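Local coordinates for protein extracellular invertase (Aspergillus kawachii, PDB 5XH8) that probably cleaves the beta-fructofuranosyl bond of sucrose and transfers the fructosyl unit to other sugars, building fructooligosaccharides such as 1-kestose, at residues A[6-11]-A[568-573]; A[319-324]-A[344-349]; A[424-429]-A[594-599]; A[435-440]-A[575-580]; A[456-461]-A[475-480]. All coordinates share one frame; numbering follows the deposited sequence.

Contact 1: residues A[6-11]-A[568-573]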
# COMPACT_ATOMS: atom_id res chain seq x y z
N ASP A 6 11.00 30.32 -43.75
CA ASP A 6 12.02 30.23 -44.77
C ASP A 6 13.34 30.11 -44.06
O ASP A 6 13.81 31.04 -43.41
CB ASP A 6 11.99 31.48 -45.65
CG ASP A 6 12.96 31.40 -46.81
OD1 ASP A 6 14.00 30.69 -46.73
OD2 ASP A 6 12.67 32.07 -47.82
N TYR A 7 13.96 28.94 -44.19
CA TYR A 7 15.20 28.64 -43.48
C TYR A 7 16.44 29.26 -44.12
O TYR A 7 17.55 29.02 -43.65
CB TYR A 7 15.37 27.11 -43.27
CG TYR A 7 14.29 26.54 -42.36
CD1 TYR A 7 14.29 26.82 -40.98
CD2 TYR A 7 13.26 25.76 -42.88
CE1 TYR A 7 13.29 26.33 -40.15
CE2 TYR A 7 12.26 25.24 -42.06
CZ TYR A 7 12.29 25.52 -40.70
OH TYR A 7 11.28 25.02 -39.91
N ASN A 8 16.26 30.05 -45.19
CA ASN A 8 17.34 30.94 -45.66
C ASN A 8 17.29 32.31 -45.03
O ASN A 8 18.26 33.03 -45.12
CB ASN A 8 17.32 31.08 -47.18
CG ASN A 8 17.57 29.76 -47.87
OD1 ASN A 8 18.54 29.06 -47.60
ND2 ASN A 8 16.67 29.42 -48.77
N VAL A 9 16.18 32.66 -44.39
CA VAL A 9 16.00 33.93 -43.72
C VAL A 9 16.29 33.76 -42.23
O VAL A 9 16.09 32.66 -41.65
CB VAL A 9 14.56 34.46 -43.93
CG1 VAL A 9 14.29 35.74 -43.15
CG2 VAL A 9 14.33 34.73 -45.42
N ALA A 10 16.80 34.83 -41.63
CA ALA A 10 17.17 34.82 -40.22
C ALA A 10 15.99 34.43 -39.32
O ALA A 10 14.82 34.71 -39.66
CB ALA A 10 17.71 36.18 -39.82
N PRO A 11 16.28 33.77 -38.18
CA PRO A 11 15.21 33.37 -37.25
C PRO A 11 14.70 34.53 -36.40
O PRO A 11 15.48 35.42 -36.06
CB PRO A 11 15.91 32.36 -36.32
CG PRO A 11 17.34 32.75 -36.35
CD PRO A 11 17.60 33.29 -37.73
N TRP A 568 19.79 26.23 -37.60
CA TRP A 568 18.65 26.88 -38.23
C TRP A 568 18.67 26.89 -39.77
O TRP A 568 17.66 26.54 -40.39
CB TRP A 568 18.55 28.33 -37.72
CG TRP A 568 17.44 29.07 -38.38
CD1 TRP A 568 17.54 29.95 -39.43
CD2 TRP A 568 16.05 28.99 -38.07
NE1 TRP A 568 16.30 30.41 -39.78
CE2 TRP A 568 15.36 29.83 -38.97
CE3 TRP A 568 15.30 28.27 -37.11
CZ2 TRP A 568 13.98 30.00 -38.93
CZ3 TRP A 568 13.92 28.43 -37.09
CH2 TRP A 568 13.28 29.29 -37.99
N TYR A 569 19.77 27.37 -40.36
CA TYR A 569 19.81 27.75 -41.79
C TYR A 569 19.83 26.52 -42.69
O TYR A 569 20.54 25.55 -42.42
CB TYR A 569 21.03 28.67 -42.10
CG TYR A 569 20.88 30.09 -41.60
CD1 TYR A 569 20.10 31.02 -42.28
CD2 TYR A 569 21.53 30.52 -40.43
CE1 TYR A 569 19.94 32.33 -41.82
CE2 TYR A 569 21.39 31.83 -39.97
CZ TYR A 569 20.59 32.73 -40.68
OH TYR A 569 20.43 34.01 -40.23
N ALA A 570 19.05 26.58 -43.76
CA ALA A 570 18.94 25.49 -44.73
C ALA A 570 20.32 25.05 -45.26
O ALA A 570 20.55 23.84 -45.43
CB ALA A 570 18.02 25.90 -45.87
N ASN A 571 21.22 26.03 -45.42
CA ASN A 571 22.59 25.86 -45.93
C ASN A 571 23.58 25.34 -44.95
O ASN A 571 24.73 25.20 -45.32
CB ASN A 571 23.20 27.22 -46.31
CG ASN A 571 22.54 27.86 -47.47
OD1 ASN A 571 21.58 27.32 -48.03
ND2 ASN A 571 23.02 29.04 -47.83
N SER A 572 23.22 25.15 -43.70
CA SER A 572 24.19 24.68 -42.71
C SER A 572 24.36 23.15 -42.80
O SER A 572 24.00 22.40 -41.89
CB SER A 572 23.79 25.17 -41.32
OG SER A 572 23.95 26.58 -41.23
N THR A 573 24.94 22.72 -43.93
CA THR A 573 25.14 21.31 -44.24
C THR A 573 26.58 20.94 -44.65
O THR A 573 26.83 19.79 -44.99
CB THR A 573 24.20 20.89 -45.38
OG1 THR A 573 24.49 21.67 -46.54
CG2 THR A 573 22.74 21.11 -45.00
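Tyr-7 and Pro-11 hold the indole of Trp-568 between them, one on each face. The tyrosine meets it edge to face: the CD1-CE1 side of its ring stands over the six-membered ring, with centroids 4.9 Å apart and planes at 63°. Over the opposite face lies the proline, whose CB sits 3.8 Å from the centroid of the five-membered ring, a CH-pi contact for which the compact, rigid proline ring is well shaped. With CG of Trp-568 anti to its backbone N (chi1 177°), the indole extends between these two residues.

Two hydrogen bonds add direction to the packing. Trp-568 NE1 gives its proton to Val-9 O at 2.9 Å, within the indole plane and almost straight at 164°. Ala-570 N donates to Tyr-7 O, also at 2.9 Å, and the same carbonyl receives a CA-H...O contact from Tyr-569 CA. Both loops are folded into type I turns, and in the 6-9 turn Asp-6 OD1 accepts from Asn-8 N, making an Asx turn. Tyr-7 OH is hydrogen-bonded to Thr-25 OG1, while Trp-568 O takes a bond from a glycerol, probably from the crystallisation liquor.

The contact ties the N-terminal arm to a loop of the C-terminal beta-sandwich. Its chemistry implies a specific seat for that arm, since the indole is fixed through both faces and through its one polar edge atom.

Contact 2: residues A[319-324]-A[344-349]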
# COMPACT_ATOMS: atom_id res chain seq x y z
N TYR A 319 20.29 9.77 -20.62
CA TYR A 319 19.91 9.20 -19.32
C TYR A 319 18.91 8.05 -19.44
O TYR A 319 18.45 7.74 -20.53
CB TYR A 319 19.33 10.32 -18.43
CG TYR A 319 19.37 10.06 -16.94
CD1 TYR A 319 20.59 9.82 -16.28
CD2 TYR A 319 18.21 10.12 -16.16
CE1 TYR A 319 20.64 9.62 -14.92
CE2 TYR A 319 18.25 9.89 -14.81
CZ TYR A 319 19.47 9.65 -14.18
OH TYR A 319 19.55 9.40 -12.83
N ALA A 320 18.65 7.39 -18.31
CA ALA A 320 17.45 6.55 -18.13
C ALA A 320 17.36 5.40 -19.09
O ALA A 320 16.26 5.02 -19.47
CB ALA A 320 16.19 7.42 -18.25
N ALA A 321 18.50 4.81 -19.47
CA ALA A 321 18.46 3.76 -20.49
C ALA A 321 17.64 2.56 -20.07
O ALA A 321 17.70 2.12 -18.91
CB ALA A 321 19.86 3.35 -20.90
N ALA A 322 16.84 2.06 -21.00
CA ALA A 322 16.12 0.83 -20.83
C ALA A 322 16.44 -0.07 -22.00
O ALA A 322 16.23 0.27 -23.17
CB ALA A 322 14.62 1.07 -20.77
N GLY A 323 16.81 -1.28 -21.63
CA GLY A 323 17.23 -2.31 -22.56
C GLY A 323 16.48 -3.59 -22.26
O GLY A 323 15.80 -3.70 -21.24
N LYS A 324 16.58 -4.54 -23.17
CA LYS A 324 15.88 -5.80 -23.03
C LYS A 324 16.59 -6.86 -23.85
O LYS A 324 17.12 -6.56 -24.92
CB LYS A 324 14.44 -5.67 -23.54
CG LYS A 324 13.49 -6.79 -23.16
CD LYS A 324 13.22 -6.80 -21.65
CE LYS A 324 12.05 -7.71 -21.25
NZ LYS A 324 11.85 -7.61 -19.77
N SER A 344 19.66 -1.82 -25.95
CA SER A 344 19.41 -0.69 -25.05
C SER A 344 19.07 0.61 -25.82
O SER A 344 19.77 0.99 -26.79
CB SER A 344 20.65 -0.41 -24.21
OG SER A 344 20.35 0.51 -23.19
N TYR A 345 17.98 1.25 -25.39
CA TYR A 345 17.59 2.59 -25.83
C TYR A 345 17.89 3.57 -24.72
O TYR A 345 17.30 3.51 -23.63
CB TYR A 345 16.09 2.67 -26.16
CG TYR A 345 15.66 1.85 -27.34
CD1 TYR A 345 15.38 0.49 -27.21
CD2 TYR A 345 15.50 2.43 -28.59
CE1 TYR A 345 14.99 -0.27 -28.29
CE2 TYR A 345 15.10 1.69 -29.68
CZ TYR A 345 14.85 0.34 -29.54
OH TYR A 345 14.45 -0.42 -30.61
N VAL A 346 18.78 4.49 -25.00
CA VAL A 346 19.07 5.62 -24.12
C VAL A 346 18.10 6.77 -24.41
O VAL A 346 17.75 7.01 -25.55
CB VAL A 346 20.51 6.11 -24.37
CG1 VAL A 346 20.85 7.34 -23.53
CG2 VAL A 346 21.50 4.99 -24.07
N TRP A 347 17.68 7.47 -23.36
CA TRP A 347 16.82 8.65 -23.50
C TRP A 347 17.69 9.87 -23.72
O TRP A 347 18.68 10.05 -23.02
CB TRP A 347 16.01 8.86 -22.22
CG TRP A 347 15.08 10.03 -22.14
CD1 TRP A 347 14.22 10.47 -23.09
CD2 TRP A 347 14.89 10.89 -21.00
NE1 TRP A 347 13.51 11.54 -22.63
CE2 TRP A 347 13.90 11.82 -21.35
CE3 TRP A 347 15.47 10.95 -19.73
CZ2 TRP A 347 13.47 12.82 -20.47
CZ3 TRP A 347 15.04 11.94 -18.85
CH2 TRP A 347 14.05 12.86 -19.22
N LEU A 348 17.29 10.73 -24.65
CA LEU A 348 17.88 12.07 -24.80
C LEU A 348 16.80 13.08 -24.46
O LEU A 348 15.92 13.38 -25.29
CB LEU A 348 18.40 12.28 -26.23
CG LEU A 348 19.23 13.56 -26.48
CD1 LEU A 348 20.54 13.47 -25.72
CD2 LEU A 348 19.49 13.81 -27.97
N SER A 349 16.84 13.57 -23.23
CA SER A 349 15.92 14.58 -22.79
C SER A 349 16.01 15.82 -23.67
O SER A 349 17.12 16.29 -23.99
CB SER A 349 16.20 15.00 -21.34
OG SER A 349 15.47 16.17 -21.01
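Trp-347 and Tyr-319, the residues with the most area buried here, face each other as an antiparallel hydrogen-bonded pair. Tyr-319 N donates to Trp-347 O, and Trp-347 N returns the bond to Tyr-319 O, each at 2.9 Å. CG of Trp-347 is anti to its backbone N (chi1 179°), which brings CE3 of the indole to the neighbouring strand, 3.9 Å from Ala-320 CB and 4.1 Å from Tyr-319 CB. Trp-347 NE1 is bonded to Ile-39 O. The tyrosine ring instead leads away from the strand pair, meeting His-287 edge to face and bonding through OH to Glu-248. His-287 is a sodium ligand, as are Gly-315, Phe-316 and Ser-318 just before Tyr-319, so this pair stands beside the metal site.

The strands 318-326 and 341-348 belong to the last blade of the beta-propeller that characterises family GH32 enzymes. A beta bulge shifts their register by one residue; Ala-320 there takes positive phi (62°), unusual for a residue with a CB, and its methyl points toward strand 341-348. Beyond it Ala-322 and Tyr-345 form another hydrogen-bonded pair, both bonds 3.0 Å long. Ala-321 turns its methyl to Val-346 CG2 at 3.9 Å, near Ser-344 OG. At Gly-323 the absence of a side chain lets the strands close until its CA is 3.7 Å from Ser-344 CA.

Contact 3: residues A[424-429]-A[594-599]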
# COMPACT_ATOMS: atom_id res chain seq x y z
N ALA A 424 22.42 -0.65 -40.84
CA ALA A 424 22.29 -0.91 -42.27
C ALA A 424 21.25 0.02 -42.90
O ALA A 424 21.45 0.53 -44.01
CB ALA A 424 21.93 -2.37 -42.54
N ALA A 425 20.14 0.26 -42.18
CA ALA A 425 19.11 1.14 -42.69
C ALA A 425 19.59 2.61 -42.73
O ALA A 425 19.28 3.34 -43.68
CB ALA A 425 17.80 1.00 -41.92
N LEU A 426 20.38 3.03 -41.75
CA LEU A 426 20.99 4.35 -41.77
C LEU A 426 21.91 4.57 -42.99
O LEU A 426 22.01 5.69 -43.50
CB LEU A 426 21.80 4.60 -40.49
CG LEU A 426 21.05 4.79 -39.16
CD1 LEU A 426 22.04 4.92 -38.01
CD2 LEU A 426 20.14 6.00 -39.20
N LEU A 427 22.56 3.51 -43.43
CA LEU A 427 23.50 3.58 -44.55
C LEU A 427 22.86 3.25 -45.89
O LEU A 427 23.54 3.17 -46.89
CB LEU A 427 24.67 2.62 -44.31
CG LEU A 427 25.55 2.91 -43.11
CD1 LEU A 427 26.55 1.78 -42.94
CD2 LEU A 427 26.25 4.25 -43.23
N SER A 428 21.54 3.08 -45.93
CA SER A 428 20.88 2.72 -47.16
C SER A 428 20.69 3.92 -48.10
O SER A 428 20.16 3.74 -49.20
CB SER A 428 19.53 2.06 -46.88
OG SER A 428 18.64 2.98 -46.28
N GLY A 429 21.12 5.11 -47.70
CA GLY A 429 21.04 6.27 -48.58
C GLY A 429 22.01 6.20 -49.75
O GLY A 429 22.35 5.12 -50.24
N GLU A 594 24.05 9.65 -47.09
CA GLU A 594 23.10 10.74 -46.96
C GLU A 594 21.66 10.26 -47.06
O GLU A 594 21.36 9.42 -47.88
CB GLU A 594 23.37 11.78 -48.06
CG GLU A 594 22.71 13.12 -47.82
CD GLU A 594 23.00 14.13 -48.93
OE1 GLU A 594 24.08 14.04 -49.58
OE2 GLU A 594 22.15 15.01 -49.15
N GLY A 595 20.78 10.82 -46.25
CA GLY A 595 19.36 10.49 -46.31
C GLY A 595 18.81 9.67 -45.14
O GLY A 595 17.65 9.85 -44.77
N LEU A 596 19.64 8.79 -44.58
CA LEU A 596 19.21 7.84 -43.53
C LEU A 596 17.98 7.08 -44.01
O LEU A 596 17.97 6.62 -45.15
CB LEU A 596 18.98 8.55 -42.19
CG LEU A 596 20.09 9.48 -41.70
CD1 LEU A 596 19.73 10.06 -40.35
CD2 LEU A 596 21.45 8.78 -41.65
N TYR A 597 16.94 6.94 -43.20
CA TYR A 597 15.72 6.28 -43.65
C TYR A 597 14.59 6.73 -42.74
O TYR A 597 14.84 7.36 -41.71
CB TYR A 597 15.87 4.75 -43.60
CG TYR A 597 15.95 4.20 -42.16
CD1 TYR A 597 17.11 4.32 -41.40
CD2 TYR A 597 14.85 3.56 -41.58
CE1 TYR A 597 17.18 3.84 -40.09
CE2 TYR A 597 14.91 3.08 -40.27
CZ TYR A 597 16.07 3.22 -39.53
OH TYR A 597 16.13 2.73 -38.23
N ASP A 598 13.36 6.37 -43.11
CA ASP A 598 12.17 6.68 -42.33
C ASP A 598 11.87 5.54 -41.34
O ASP A 598 11.41 4.47 -41.71
CB ASP A 598 10.99 6.89 -43.29
CG ASP A 598 9.73 7.30 -42.60
OD1 ASP A 598 9.70 7.59 -41.37
OD2 ASP A 598 8.70 7.35 -43.32
N ALA A 599 12.13 5.80 -40.06
CA ALA A 599 11.87 4.80 -39.01
C ALA A 599 10.39 4.64 -38.70
O ALA A 599 10.03 3.69 -38.01
CB ALA A 599 12.66 5.13 -37.75
O HOH W 1 22.00 7.49 -45.57
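The ring of Tyr-597 carries the methyl of Ala-425 over the centre of one face, with CB 3.4 Å from the centroid and 13° off the normal, a close CH-pi contact. Leu-426 meets the same ring from the side of CE1, its CD2 at 3.8 Å, and the two side chains cross obliquely. Tyr-597 has CG between its backbone N and carbonyl carbon (chi1 69°), which turns the ring up against the helix; its OH is anchored on Ala-74 O. Here the end of helix 420-426, leading into the first strand of the C-terminal beta-sandwich, is packed against the tail that leaves the last strand, 585-594, of that domain.

Alanine suits the position over the ring: its short methyl lets the backbone come close, Tyr-597 CD1 lying 3.3 Å from Ala-425 O. Leu-426 lies alongside Leu-596, pointing the same way, with their CD2 atoms 3.9 Å apart. The helix leaves its regular course at Leu-427, and Ser-428 then folds back: both its OG and its N donate to Ala-425 O, the OG from 2.7 Å.

Water joins the two backbones. It donates to Leu-426 O at 2.7 Å, accepts from Leu-596 N, and receives a weak bond from Gly-429 N. Having no side chain, Gly-429 can bring its CA to 3.2 Å from Glu-594 O, a CA-H...O contact with an angle of 151° at the hydrogen.

Contact 4: residues A[435-440]-A[575-580]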
# COMPACT_ATOMS: atom_id res chain seq x y z
N SER A 435 38.51 12.08 -50.05
CA SER A 435 39.87 11.52 -50.03
C SER A 435 40.56 11.72 -48.71
O SER A 435 40.48 12.78 -48.10
CB SER A 435 40.75 12.17 -51.11
OG SER A 435 40.33 11.76 -52.39
N GLY A 436 41.29 10.69 -48.28
CA GLY A 436 42.15 10.79 -47.11
C GLY A 436 43.20 11.86 -47.28
O GLY A 436 43.48 12.29 -48.39
N ARG A 437 43.78 12.31 -46.18
CA ARG A 437 44.81 13.34 -46.21
C ARG A 437 45.45 13.47 -44.87
O ARG A 437 44.90 13.03 -43.86
CB ARG A 437 44.22 14.69 -46.57
CG ARG A 437 43.24 15.22 -45.54
CD ARG A 437 42.31 16.22 -46.16
NE ARG A 437 43.06 17.33 -46.69
CZ ARG A 437 42.81 17.96 -47.83
NH1 ARG A 437 41.81 17.61 -48.63
NH2 ARG A 437 43.62 18.95 -48.18
N THR A 438 46.61 14.11 -44.85
CA THR A 438 47.30 14.43 -43.63
C THR A 438 47.24 15.92 -43.45
O THR A 438 47.35 16.66 -44.43
CB THR A 438 48.73 13.90 -43.71
OG1 THR A 438 48.65 12.49 -43.86
CG2 THR A 438 49.54 14.23 -42.46
N LEU A 439 47.03 16.37 -42.22
CA LEU A 439 47.04 17.79 -41.89
C LEU A 439 48.05 18.04 -40.78
O LEU A 439 48.09 17.28 -39.81
CB LEU A 439 45.66 18.28 -41.45
CG LEU A 439 44.53 18.35 -42.49
CD1 LEU A 439 43.28 18.96 -41.86
CD2 LEU A 439 44.93 19.16 -43.72
N ASN A 440 48.85 19.09 -40.94
CA ASN A 440 49.81 19.54 -39.91
C ASN A 440 49.63 20.97 -39.45
O ASN A 440 49.99 21.28 -38.32
CB ASN A 440 51.25 19.40 -40.42
CG ASN A 440 51.67 17.97 -40.55
OD1 ASN A 440 52.15 17.37 -39.59
ND2 ASN A 440 51.49 17.40 -41.73
N ILE A 575 30.66 20.19 -44.53
CA ILE A 575 31.57 19.43 -43.69
C ILE A 575 33.02 19.75 -44.06
O ILE A 575 33.33 19.84 -45.23
CB ILE A 575 31.33 17.91 -43.85
CG1 ILE A 575 29.92 17.55 -43.34
CG2 ILE A 575 32.40 17.11 -43.11
CD1 ILE A 575 29.54 16.10 -43.58
N SER A 576 33.88 19.90 -43.06
CA SER A 576 35.30 20.15 -43.28
C SER A 576 36.14 19.33 -42.33
O SER A 576 35.71 19.05 -41.20
CB SER A 576 35.60 21.62 -43.03
OG SER A 576 34.84 22.40 -43.92
N PHE A 577 37.36 18.97 -42.77
CA PHE A 577 38.41 18.48 -41.87
C PHE A 577 38.74 19.62 -40.93
O PHE A 577 38.63 20.79 -41.30
CB PHE A 577 39.69 18.07 -42.61
CG PHE A 577 39.49 16.96 -43.61
CD1 PHE A 577 39.56 15.64 -43.21
CD2 PHE A 577 39.23 17.25 -44.94
CE1 PHE A 577 39.36 14.62 -44.13
CE2 PHE A 577 39.02 16.23 -45.86
CZ PHE A 577 39.09 14.91 -45.45
N PHE A 578 39.12 19.28 -39.70
CA PHE A 578 39.54 20.28 -38.74
C PHE A 578 40.76 19.75 -38.01
O PHE A 578 40.81 18.57 -37.64
CB PHE A 578 38.44 20.58 -37.72
CG PHE A 578 38.95 21.19 -36.45
CD1 PHE A 578 39.31 22.53 -36.40
CD2 PHE A 578 39.12 20.42 -35.31
CE1 PHE A 578 39.79 23.09 -35.23
CE2 PHE A 578 39.60 20.97 -34.13
CZ PHE A 578 39.94 22.32 -34.09
N HIS A 579 41.74 20.62 -37.79
CA HIS A 579 42.99 20.28 -37.09
C HIS A 579 43.59 21.59 -36.57
O HIS A 579 43.61 22.59 -37.31
CB HIS A 579 43.93 19.54 -38.04
CG HIS A 579 45.30 19.30 -37.49
ND1 HIS A 579 45.51 18.66 -36.29
CD2 HIS A 579 46.52 19.62 -37.97
CE1 HIS A 579 46.81 18.60 -36.05
NE2 HIS A 579 47.44 19.18 -37.06
N ASN A 580 44.02 21.62 -35.30
CA ASN A 580 44.45 22.89 -34.68
C ASN A 580 45.94 23.24 -34.92
O ASN A 580 46.45 24.20 -34.36
CB ASN A 580 44.14 22.91 -33.18
CG ASN A 580 45.00 21.96 -32.38
OD1 ASN A 580 45.54 20.99 -32.92
ND2 ASN A 580 45.10 22.20 -31.08
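Arg-437 lays the aliphatic part of its side chain on Phe-577: CD sits 3.4 Å from the ring centroid, displaced toward the CE2 rim. This is a CH-pi contact made by a methylene next to the electron-withdrawing guanidinium, whose own plane is inclined to the ring at 47°. The arginine chain bends at chi3 (-60°), carrying the charged end past the phenyl instead of stacking it flat. Two residues on, Leu-439 reaches between two residues of the other segment, with CD1 3.8 Å from Phe-577 CB and 3.9 Å from His-579 CB. Beyond it His-579 slides past the leucine, bringing CD2 to 3.4 Å from Leu-439 O.

Leu-439, Phe-577 and His-579 lie between the two sheets of the C-terminal beta-sandwich, with Arg-437 toward the margin. Strand 437-439 belongs to one sheet and strand 575-580 to the other, with axes 8.7 Å apart at closest approach and running at 34°. Further out, Phe-587 meets Phe-577 edge to face, and Val-445 touches both Arg-437 and Leu-439. Both imidazole nitrogens of His-579 are engaged, ND1 with Ser-475 OG and NE2 with Gly-583 O.

The contact, then, rests mainly on carbon packing, with backbone carbonyls of Leu-439 and Asn-440 beside the imidazole, whose rotation is fixed by Ser-475 and Gly-583. Since a carbonyl can only accept, the pairing with Gly-583 is consistent with a proton on NE2.

Contact 5: residues A[456-461]-A[475-480]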
# COMPACT_ATOMS: atom_id res chain seq x y z
N PHE A 456 22.62 12.39 -42.25
CA PHE A 456 23.75 11.65 -42.80
C PHE A 456 24.51 10.88 -41.75
O PHE A 456 24.43 11.19 -40.56
CB PHE A 456 24.76 12.61 -43.51
CG PHE A 456 25.36 13.66 -42.61
CD1 PHE A 456 26.56 13.43 -41.94
CD2 PHE A 456 24.75 14.90 -42.46
CE1 PHE A 456 27.11 14.39 -41.12
CE2 PHE A 456 25.30 15.87 -41.63
CZ PHE A 456 26.48 15.62 -40.96
N VAL A 457 25.28 9.90 -42.22
CA VAL A 457 26.31 9.23 -41.42
C VAL A 457 27.66 9.60 -42.01
O VAL A 457 27.82 9.55 -43.23
CB VAL A 457 26.20 7.69 -41.48
CG1 VAL A 457 27.28 7.05 -40.59
CG2 VAL A 457 24.80 7.22 -41.10
N LEU A 458 28.61 9.94 -41.14
CA LEU A 458 30.00 10.21 -41.53
C LEU A 458 30.88 9.23 -40.77
O LEU A 458 30.83 9.21 -39.53
CB LEU A 458 30.41 11.64 -41.14
CG LEU A 458 31.85 12.05 -41.53
CD1 LEU A 458 31.96 13.56 -41.67
CD2 LEU A 458 32.92 11.56 -40.56
N SER A 459 31.68 8.44 -41.48
CA SER A 459 32.67 7.52 -40.86
C SER A 459 34.08 7.90 -41.30
O SER A 459 34.29 8.21 -42.48
CB SER A 459 32.44 6.07 -41.28
OG SER A 459 31.10 5.82 -41.55
N ALA A 460 35.04 7.82 -40.39
CA ALA A 460 36.42 8.04 -40.76
C ALA A 460 37.32 7.52 -39.69
O ALA A 460 36.91 7.41 -38.52
CB ALA A 460 36.67 9.54 -40.95
N GLN A 461 38.56 7.23 -40.09
CA GLN A 461 39.64 6.84 -39.18
C GLN A 461 40.67 7.95 -39.09
O GLN A 461 41.06 8.53 -40.11
CB GLN A 461 40.30 5.56 -39.65
CG GLN A 461 39.40 4.34 -39.59
CD GLN A 461 38.45 4.27 -40.76
OE1 GLN A 461 38.89 4.27 -41.92
NE2 GLN A 461 37.14 4.25 -40.49
N SER A 475 41.91 17.36 -33.29
CA SER A 475 41.55 17.03 -34.66
C SER A 475 40.17 16.36 -34.76
O SER A 475 39.80 15.55 -33.91
CB SER A 475 42.63 16.12 -35.28
OG SER A 475 43.94 16.49 -34.85
N GLY A 476 39.43 16.69 -35.82
CA GLY A 476 38.17 16.05 -36.10
C GLY A 476 37.50 16.63 -37.32
O GLY A 476 38.13 16.78 -38.37
N PHE A 477 36.21 16.94 -37.20
CA PHE A 477 35.45 17.50 -38.30
C PHE A 477 34.59 18.66 -37.85
O PHE A 477 34.21 18.76 -36.69
CB PHE A 477 34.55 16.45 -38.95
CG PHE A 477 35.29 15.26 -39.48
CD1 PHE A 477 35.77 15.25 -40.78
CD2 PHE A 477 35.51 14.14 -38.67
CE1 PHE A 477 36.47 14.16 -41.27
CE2 PHE A 477 36.19 13.05 -39.16
CZ PHE A 477 36.68 13.06 -40.46
N GLN A 478 34.32 19.54 -38.80
CA GLN A 478 33.39 20.62 -38.64
C GLN A 478 32.18 20.22 -39.48
O GLN A 478 32.34 19.88 -40.65
CB GLN A 478 34.01 21.93 -39.11
CG GLN A 478 33.24 23.14 -38.67
CD GLN A 478 33.82 24.44 -39.21
OE1 GLN A 478 33.62 24.79 -40.37
NE2 GLN A 478 34.51 25.16 -38.36
N ILE A 479 30.99 20.24 -38.89
CA ILE A 479 29.77 19.80 -39.58
C ILE A 479 28.69 20.84 -39.45
O ILE A 479 28.81 21.76 -38.65
CB ILE A 479 29.26 18.44 -39.04
CG1 ILE A 479 28.88 18.54 -37.54
CG2 ILE A 479 30.31 17.36 -39.26
CD1 ILE A 479 28.21 17.29 -37.00
N LEU A 480 27.62 20.66 -40.23
CA LEU A 480 26.47 21.56 -40.18
C LEU A 480 26.92 23.04 -40.30
O LEU A 480 26.52 23.90 -39.50
CB LEU A 480 25.65 21.30 -38.90
CG LEU A 480 25.07 19.88 -38.75
CD1 LEU A 480 24.59 19.62 -37.31
CD2 LEU A 480 23.96 19.65 -39.76
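Beside Phe-477, which packs on Leu-458 and Ala-460, Gln-478 N donates to Ser-576 O over 2.8 Å. That backbone bond joins neighbouring strands in one sheet of the C-terminal beta-sandwich. The strand 456-461 lies in the facing sheet, and the two axes run nearly antiparallel at 161°, 9.7 Å apart at closest approach.

The gap is bridged wholly by apolar groups, as befits the buried core of a sandwich. Leu-458 extends CG anti to its backbone N (chi1 -179°) and sets CD2 over one face of the Phe-477 ring, 4.1 Å from the centroid and offset toward the rim. A large ring here is matched by a small partner: opposite its tip the facing strand has Ala-460, which leaves room for the phenyl to reach in. Phe-587 meets the same ring edge to face, and Val-590 packs on Phe-477, Leu-458 and Ala-460 alike.

At the other end Phe-456 presents its ring edge to two branched residues, its CZ lying 4.4 Å from Ile-479 CB and CE2 equally far from Leu-480 CD2. Ile-575 touches both Phe-456 and Ile-479. The tightest approach between the segments is Ala-460 CB to Phe-477 CZ, 3.6 Å.

Contacts 4 and 5 form one interior, with centres 10 Å apart, and strands 574-580 and 474-481 are neighbours in a single sheet. Contact 3 covers the outer face of strand 455-463, where Leu-596 CD2 packs 3.7 Å from Val-457 CG2; its centre is about 17 Å from that of contact 5. Contact 1 brings the N-terminal arm to the same domain and touches contact 5 through Ser-572 O and Leu-480 CD2. Contact 2 stands apart in the propeller, its centre about 4 Å from that of the folded chain and 22 Å from that of contact 3. There the side chain of Tyr-319 lies about 5 Å from the sodium ion and that of Ala-320 about 6 Å from a glycerol.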